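Local coordinates for protein tRNA threonylcarbamoyladenosine dehydratase (Escherichia coli, PDB 4D79) that catalyses the ATP-dependent dehydration of threonylcarbamoyladenosine at position 37 of tRNAs to its cyclic form, and can also accept sulfur from the cysteine desulfurase CsdA in vitro, at residues T167-K171 with L181-L185; C203-T207 with F248-A252; A209-P213 with G237-A241. One frame throughout, in Å; residues are numbered along the deposited sequence.

Contact 1: residues T167-K171 with L181-L185; sequences TDLAK and LRERL
Leu181 of helix 176-189 meets Leu169, at the end of strand 164-168, where an outer strand of the mixed sheet of this ThiF-family, Rossmann-like domain turns toward the helix that follows it. The two leucine side chains lie roughly perpendicular, and their CD2 methyls are 4.0 Å apart. Leu181 also packs on Lys135, Ala136 and Ile139 of helix 132-144, so it sits between that helix and the strand end.

Arg182, one residue on, does the polar work. Its aliphatic part runs alongside Leu169, head to tail, with CG of Arg182 4.0 Å from CG of Leu169, while its CD comes within 3.8 Å of CA of Ala170. A bend at chi3 (-63°) brings the guanidinium edge-on to the carbonyl of Leu169, and NH1 of Arg182 donates to Leu169 O at 2.9 Å. The oxygen lies close to the guanidinium plane. The bond is moderately straight at the hydrogen, with an N-H...O angle of 151°, and NH1 approaches almost in line with the carbonyl, the C=O...N angle being 165°. NH1 also hydrogen-bonds Thr172 OG1, so two oxygens grip that nitrogen, while Ala170 O lies over one face of the guanidinium.

The turn that presents Leu169 O has its own brace: Asp168 OD2 accepts from Ala170 N in an Asx turn, and the same carboxylate takes bonds from Leu199 N and Val201 N.

Leu185, a helical turn beyond Leu181, closes the apolar side. Its side chain and that of Leu169 meet end to end, CD1 of Leu185 lying 3.6 Å from CD2 of Leu169.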
loop_
_atom_site.group_PDB
_atom_site.type_symbol
_atom_site.label_atom_id
_atom_site.label_comp_id
_atom_site.label_asym_id
_atom_site.label_seq_id
_atom_site.Cartn_x
_atom_site.Cartn_y
_atom_site.Cartn_z
ATOM N N THR B 167 -2.662 16.226 7.721
ATOM C CA THR B 167 -2.844 17.455 8.469
ATOM C C THR B 167 -2.539 18.644 7.547
ATOM O O THR B 167 -2.130 18.494 6.389
ATOM C CB THR B 167 -1.951 17.447 9.730
ATOM O OG1 THR B 167 -2.395 18.435 10.666
ATOM C CG2 THR B 167 -0.514 17.711 9.390
ATOM N N ASP B 168 -2.739 19.837 8.074
ATOM C CA ASP B 168 -2.401 21.024 7.311
ATOM C C ASP B 168 -0.893 21.101 7.142
ATOM O O ASP B 168 -0.134 20.811 8.076
ATOM C CB ASP B 168 -2.894 22.275 8.005
ATOM C CG ASP B 168 -2.704 23.514 7.153
ATOM O OD1 ASP B 168 -3.604 23.795 6.324
ATOM O OD2 ASP B 168 -1.657 24.198 7.283
ATOM N N LEU B 169 -0.471 21.507 5.942
ATOM C CA LEU B 169 0.953 21.554 5.600
ATOM C C LEU B 169 1.753 22.340 6.620
ATOM O O LEU B 169 2.921 22.018 6.864
ATOM C CB LEU B 169 1.135 22.134 4.188
ATOM C CG LEU B 169 2.583 22.356 3.701
ATOM C CD1 LEU B 169 3.380 21.037 3.701
ATOM C CD2 LEU B 169 2.580 23.027 2.286
ATOM N N ALA B 170 1.141 23.345 7.253
ATOM C CA ALA B 170 1.835 24.131 8.268
ATOM C C ALA B 170 2.229 23.329 9.499
ATOM O O ALA B 170 3.107 23.786 10.254
ATOM C CB ALA B 170 0.978 25.295 8.744
ATOM N N LYS B 171 1.549 22.215 9.763
ATOM C CA LYS B 171 1.651 21.490 11.027
ATOM C C LYS B 171 2.368 20.151 10.896
ATOM O O LYS B 171 2.397 19.374 11.851
ATOM C CB LYS B 171 0.267 21.310 11.654
ATOM C CG LYS B 171 -0.438 22.653 11.880
ATOM C CD LYS B 171 -1.663 22.575 12.798
ATOM C CE LYS B 171 -2.876 21.882 12.204
ATOM N NZ LYS B 171 -4.015 21.908 13.183
ATOM N N LEU B 181 9.417 23.034 1.547
ATOM C CA LEU B 181 8.267 23.432 0.744
ATOM C C LEU B 181 7.573 24.635 1.346
ATOM O O LEU B 181 7.237 25.585 0.633
ATOM C CB LEU B 181 7.294 22.263 0.624
ATOM C CG LEU B 181 5.993 22.445 -0.114
ATOM C CD1 LEU B 181 6.247 22.866 -1.566
ATOM C CD2 LEU B 181 5.214 21.119 -0.008
ATOM N N ARG B 182 7.366 24.626 2.662
ATOM C CA ARG B 182 6.817 25.810 3.315
ATOM C C ARG B 182 7.701 27.026 3.073
ATOM O O ARG B 182 7.205 28.119 2.797
ATOM C CB ARG B 182 6.662 25.563 4.816
ATOM C CG ARG B 182 5.562 24.583 5.158
ATOM C CD ARG B 182 5.273 24.608 6.649
ATOM N NE ARG B 182 6.425 24.177 7.426
ATOM C CZ ARG B 182 6.616 22.943 7.881
ATOM N NH1 ARG B 182 5.718 21.984 7.661
ATOM N NH2 ARG B 182 7.701 22.670 8.572
ATOM N N GLU B 183 9.016 26.849 3.143
ATOM C CA GLU B 183 9.910 27.986 2.957
ATOM C C GLU B 183 9.842 28.521 1.531
ATOM O O GLU B 183 9.832 29.744 1.322
ATOM C CB GLU B 183 11.340 27.580 3.337
ATOM C CG GLU B 183 11.506 27.179 4.811
ATOM C CD GLU B 183 10.717 28.067 5.767
ATOM O OE1 GLU B 183 11.125 29.231 5.977
ATOM O OE2 GLU B 183 9.685 27.601 6.304
ATOM N N ARG B 184 9.779 27.629 0.531
ATOM C CA ARG B 184 9.709 28.095 -0.852
ATOM C C ARG B 184 8.356 28.721 -1.160
ATOM O O ARG B 184 8.267 29.684 -1.938
ATOM C CB ARG B 184 9.988 26.960 -1.836
ATOM C CG ARG B 184 10.229 27.463 -3.250
ATOM C CD ARG B 184 11.572 28.190 -3.321
ATOM N NE ARG B 184 12.714 27.283 -3.299
ATOM C CZ ARG B 184 13.283 26.789 -4.397
ATOM N NH1 ARG B 184 12.850 27.168 -5.592
ATOM N NH2 ARG B 184 14.318 25.963 -4.306
ATOM N N LEU B 185 7.286 28.172 -0.595
ATOM C CA LEU B 185 5.976 28.770 -0.812
ATOM C C LEU B 185 5.955 30.215 -0.347
ATOM O O LEU B 185 5.366 31.080 -1.004
ATOM C CB LEU B 185 4.893 27.975 -0.089
ATOM C CG LEU B 185 4.446 26.676 -0.754
ATOM C CD1 LEU B 185 3.599 25.815 0.182
ATOM C CD2 LEU B 185 3.680 26.989 -2.039
#

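Contact 2: residues C203-T207 with F248-A252; sequences CVFST and FGFVA. With K (potassium ion), chain I.
Val204 of strand 202-206 packs against Phe248 of helix 242-266, CG1 of Val204 lying alongside the ring, 3.7 Å from CD2 of Phe248. Apolar packing carries most of the contact. With chi1 at -178°, Val204 sets CG1 anti to its own N and sends its two methyls to different neighbours: CG1 also meets CG1 of Val251 at 4.0 Å, whereas CG2 rests on Ala252, 3.9 Å from its CB. Strand and helix run at 141° to each other, their axes 8.7 Å apart at the nearest point.

The rest of the Phe248 ring lies obliquely along the strand backbone. Its CE2 is 3.6 Å from Val204 O, and CZ is 4.0 Å from Ser206 N. Replacing Phe248 with an alanine would probably open a gap beside this backbone and leave Val204 CG1 without its aromatic neighbour.

Polar contacts gather at the strand's end. Ser206 N donates to a water 3.0 Å away, which lies at the edge of the Phe248 ring and also ligates the potassium ion. Ser206 O binds that ion directly at 2.4 Å, and Gln158 OE1 and the carbonyl O atoms of Gln174 and Glu208 are further ligands.

This is the helix-on-sheet packing of a Rossmann-like fold, ending in a potassium site built largely from backbone carbonyls.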
loop_
_atom_site.group_PDB
_atom_site.type_symbol
_atom_site.label_atom_id
_atom_site.label_comp_id
_atom_site.label_asym_id
_atom_site.label_seq_id
_atom_site.Cartn_x
_atom_site.Cartn_y
_atom_site.Cartn_z
ATOM N N CYS B 203 -1.868 17.762 3.778
ATOM C CA CYS B 203 -0.571 17.130 3.571
ATOM C C CYS B 203 -0.500 15.771 4.275
ATOM O O CYS B 203 -0.747 15.678 5.480
ATOM C CB CYS B 203 0.551 18.019 4.078
ATOM S SG CYS B 203 2.184 17.363 3.623
ATOM N N VAL B 204 -0.127 14.734 3.527
ATOM C CA VAL B 204 0.145 13.428 4.113
ATOM C C VAL B 204 1.579 13.426 4.650
ATOM O O VAL B 204 2.526 13.768 3.935
ATOM C CB VAL B 204 -0.032 12.311 3.078
ATOM C CG1 VAL B 204 0.214 10.923 3.751
ATOM C CG2 VAL B 204 -1.422 12.371 2.401
ATOM N N PHE B 205 1.738 13.055 5.907
ATOM C CA PHE B 205 3.043 12.997 6.553
ATOM C C PHE B 205 2.996 11.890 7.595
ATOM O O PHE B 205 1.973 11.236 7.775
ATOM C CB PHE B 205 3.398 14.344 7.209
ATOM C CG PHE B 205 2.740 14.526 8.530
ATOM C CD1 PHE B 205 1.376 14.702 8.609
ATOM C CD2 PHE B 205 3.469 14.494 9.701
ATOM C CE1 PHE B 205 0.731 14.818 9.847
ATOM C CE2 PHE B 205 2.827 14.620 10.936
ATOM C CZ PHE B 205 1.469 14.774 11.007
ATOM N N SER B 206 4.124 11.666 8.266
ATOM C CA SER B 206 4.197 10.700 9.347
ATOM C C SER B 206 4.823 11.305 10.595
ATOM O O SER B 206 5.759 12.098 10.506
ATOM C CB SER B 206 4.950 9.478 8.889
ATOM O OG SER B 206 5.192 8.639 9.997
ATOM N N THR B 207 4.284 10.948 11.762
ATOM C CA THR B 207 4.850 11.403 13.025
ATOM C C THR B 207 6.141 10.690 13.373
ATOM O O THR B 207 6.782 11.081 14.342
ATOM C CB THR B 207 3.884 11.201 14.188
ATOM O OG1 THR B 207 3.393 9.858 14.188
ATOM C CG2 THR B 207 2.702 12.178 14.066
ATOM N N PHE B 248 1.656 6.182 1.978
ATOM C CA PHE B 248 1.479 7.612 1.718
ATOM C C PHE B 248 0.498 7.826 0.553
ATOM O O PHE B 248 -0.455 8.588 0.658
ATOM C CB PHE B 248 2.821 8.260 1.412
ATOM C CG PHE B 248 3.531 8.854 2.598
ATOM C CD1 PHE B 248 4.113 8.045 3.584
ATOM C CD2 PHE B 248 3.724 10.231 2.693
ATOM C CE1 PHE B 248 4.816 8.593 4.670
ATOM C CE2 PHE B 248 4.447 10.784 3.774
ATOM C CZ PHE B 248 4.984 9.948 4.770
ATOM N N GLY B 249 0.706 7.114 -0.552
ATOM C CA GLY B 249 -0.162 7.268 -1.697
ATOM C C GLY B 249 -1.571 6.793 -1.424
ATOM O O GLY B 249 -2.536 7.411 -1.895
ATOM N N PHE B 250 -1.718 5.682 -0.671
ATOM C CA PHE B 250 -3.045 5.167 -0.357
ATOM C C PHE B 250 -3.797 6.098 0.585
ATOM O O PHE B 250 -5.010 6.321 0.409
ATOM C CB PHE B 250 -2.978 3.758 0.251
ATOM C CG PHE B 250 -2.485 2.712 -0.683
ATOM C CD1 PHE B 250 -2.474 2.913 -2.049
ATOM C CD2 PHE B 250 -2.034 1.491 -0.185
ATOM C CE1 PHE B 250 -2.017 1.951 -2.897
ATOM C CE2 PHE B 250 -1.578 0.510 -1.053
ATOM C CZ PHE B 250 -1.580 0.719 -2.375
ATOM N N VAL B 251 -3.097 6.675 1.570
ATOM C CA VAL B 251 -3.753 7.622 2.462
ATOM C C VAL B 251 -4.159 8.881 1.694
ATOM O O VAL B 251 -5.247 9.441 1.908
ATOM C CB VAL B 251 -2.847 7.947 3.655
ATOM C CG1 VAL B 251 -3.350 9.180 4.404
ATOM C CG2 VAL B 251 -2.736 6.751 4.587
ATOM N N ALA B 252 -3.306 9.345 0.781
ATOM C CA ALA B 252 -3.683 10.488 -0.054
ATOM C C ALA B 252 -4.967 10.216 -0.856
ATOM O O ALA B 252 -5.848 11.075 -0.929
ATOM C CB ALA B 252 -2.534 10.854 -0.987
HETATM K K K I . 8.041 11.909 9.704
HETATM O O HOH W 1 6.718 12.651 7.121
#

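Contact 3: residues A209-P213 with G237-A241; sequences ALVYP and GFGAA
Tyr212 and Phe238 form an edge-to-face aromatic pair, the edge of Phe238 directed at the face of Tyr212. Their centroids are 5.0 Å apart and the planes stand at 62°, so the T-shape is tilted; CE1 of Phe238 lies over the centre of the tyrosine ring. With chi1 near -69°, CG of Phe238 stands anti to its own carbonyl carbon, beside the backbone N, and the ring comes to lie among four residues of 209-213.

Apolar packing completes the surroundings of that ring. CD2 of Leu210 reaches CZ of Phe238 at 3.8 Å, the two side chains crossing at about a right angle. Pro213 adds its own ring, with CD 4.2 Å from CD1 of Phe238. Separately, CG of Pro213 makes a van der Waals contact with Gly237 O at 3.5 Å.

The polar part involves backbone and one water. Val211 O lies in the plane of the Phe238 ring, 3.4 Å from CD1, and takes a hydrogen bond from a water at 2.6 Å; the water in turn accepts from Gly239 N at 3.0 Å. From the second subunit, Arg18 bonds to the carbonyls of Gly237 and Phe238, and Leu19 packs on Val211.

No direct hydrogen bond joins the two segments, so this surface pairing depends on aromatic and aliphatic packing, with a single water bridging their backbones.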
loop_
_atom_site.group_PDB
_atom_site.type_symbol
_atom_site.label_atom_id
_atom_site.label_comp_id
_atom_site.label_asym_id
_atom_site.label_seq_id
_atom_site.Cartn_x
_atom_site.Cartn_y
_atom_site.Cartn_z
ATOM N N ALA B 209 9.938 9.646 13.587
ATOM C CA ALA B 209 11.202 10.357 13.437
ATOM C C ALA B 209 11.984 9.781 12.261
ATOM O O ALA B 209 11.985 8.574 12.035
ATOM C CB ALA B 209 12.022 10.251 14.721
ATOM N N LEU B 210 12.689 10.640 11.540
ATOM C CA LEU B 210 13.410 10.200 10.352
ATOM C C LEU B 210 14.557 9.276 10.705
ATOM O O LEU B 210 15.269 9.476 11.701
ATOM C CB LEU B 210 13.966 11.392 9.574
ATOM C CG LEU B 210 13.284 11.800 8.284
ATOM C CD1 LEU B 210 11.804 11.957 8.515
ATOM C CD2 LEU B 210 13.920 13.078 7.801
ATOM N N VAL B 211 14.737 8.285 9.836
ATOM C CA VAL B 211 15.807 7.300 9.886
ATOM C C VAL B 211 16.801 7.717 8.817
ATOM O O VAL B 211 16.494 7.643 7.616
ATOM C CB VAL B 211 15.276 5.883 9.620
ATOM C CG1 VAL B 211 16.416 4.871 9.685
ATOM C CG2 VAL B 211 14.173 5.532 10.609
ATOM N N TYR B 212 18.003 8.118 9.246
ATOM C CA TYR B 212 19.023 8.644 8.357
ATOM C C TYR B 212 19.724 7.525 7.607
ATOM O O TYR B 212 19.583 6.351 7.959
ATOM C CB TYR B 212 20.020 9.516 9.146
ATOM C CG TYR B 212 19.415 10.882 9.378
ATOM C CD1 TYR B 212 18.333 11.053 10.243
ATOM C CD2 TYR B 212 19.901 12.002 8.696
ATOM C CE1 TYR B 212 17.744 12.317 10.406
ATOM C CE2 TYR B 212 19.326 13.246 8.852
ATOM C CZ TYR B 212 18.263 13.403 9.720
ATOM O OH TYR B 212 17.686 14.635 9.861
ATOM N N PRO B 213 20.410 7.861 6.512
ATOM C CA PRO B 213 20.981 6.822 5.647
ATOM C C PRO B 213 21.952 5.935 6.397
ATOM O O PRO B 213 22.881 6.408 7.061
ATOM C CB PRO B 213 21.700 7.629 4.558
ATOM C CG PRO B 213 21.065 8.986 4.594
ATOM C CD PRO B 213 20.715 9.216 6.012
ATOM N N GLY B 237 20.848 9.370 -0.704
ATOM C CA GLY B 237 20.175 10.027 0.403
ATOM C C GLY B 237 19.392 9.053 1.277
ATOM O O GLY B 237 19.855 7.941 1.535
ATOM N N PHE B 238 18.198 9.454 1.713
ATOM C CA PHE B 238 17.411 8.598 2.584
ATOM C C PHE B 238 16.992 7.345 1.839
ATOM O O PHE B 238 16.802 7.358 0.623
ATOM C CB PHE B 238 16.186 9.353 3.099
ATOM C CG PHE B 238 16.528 10.452 4.069
ATOM C CD1 PHE B 238 16.675 10.190 5.410
ATOM C CD2 PHE B 238 16.713 11.756 3.623
ATOM C CE1 PHE B 238 16.998 11.198 6.306
ATOM C CE2 PHE B 238 17.042 12.756 4.512
ATOM C CZ PHE B 238 17.183 12.478 5.853
ATOM N N GLY B 239 16.859 6.240 2.583
ATOM C CA GLY B 239 16.284 5.030 2.055
ATOM C C GLY B 239 14.767 5.104 2.049
ATOM O O GLY B 239 14.161 6.051 2.535
ATOM N N ALA B 240 14.142 4.047 1.559
ATOM C CA ALA B 240 12.688 4.041 1.511
ATOM C C ALA B 240 12.194 2.610 1.458
ATOM O O ALA B 240 12.928 1.712 1.062
ATOM C CB ALA B 240 12.180 4.820 0.300
ATOM N N ALA B 241 10.929 2.413 1.838
ATOM C CA ALA B 241 10.306 1.094 1.746
ATOM C C ALA B 241 8.904 1.202 1.151
ATOM O O ALA B 241 8.160 2.130 1.472
ATOM C CB ALA B 241 10.243 0.419 3.112
HETATM O O HOH W 2 17.304 6.403 5.534
#

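Contact 1 comes first along the chain and closes before contact 2 opens; contact 3 is nested inside the loop that contact 2 closes. Contacts 1 and 2 share one mixed sheet, in which strands 164-168 and 202-206 are antiparallel neighbours, and they touch directly, as where Thr167 O lies 2.7 Å from Cys203 N. Their centres are 14 Å apart. Contact 3 lies about 16 Å from contact 2, centre to centre, and 20 Å from contact 1, in the loop between strand 202-206 and helix 242-266. Strand 202-206, next to the outermost strand, ends at the potassium site, and the chain continues from there into contact 3; contacts 2 and 3 both meet the second subunit.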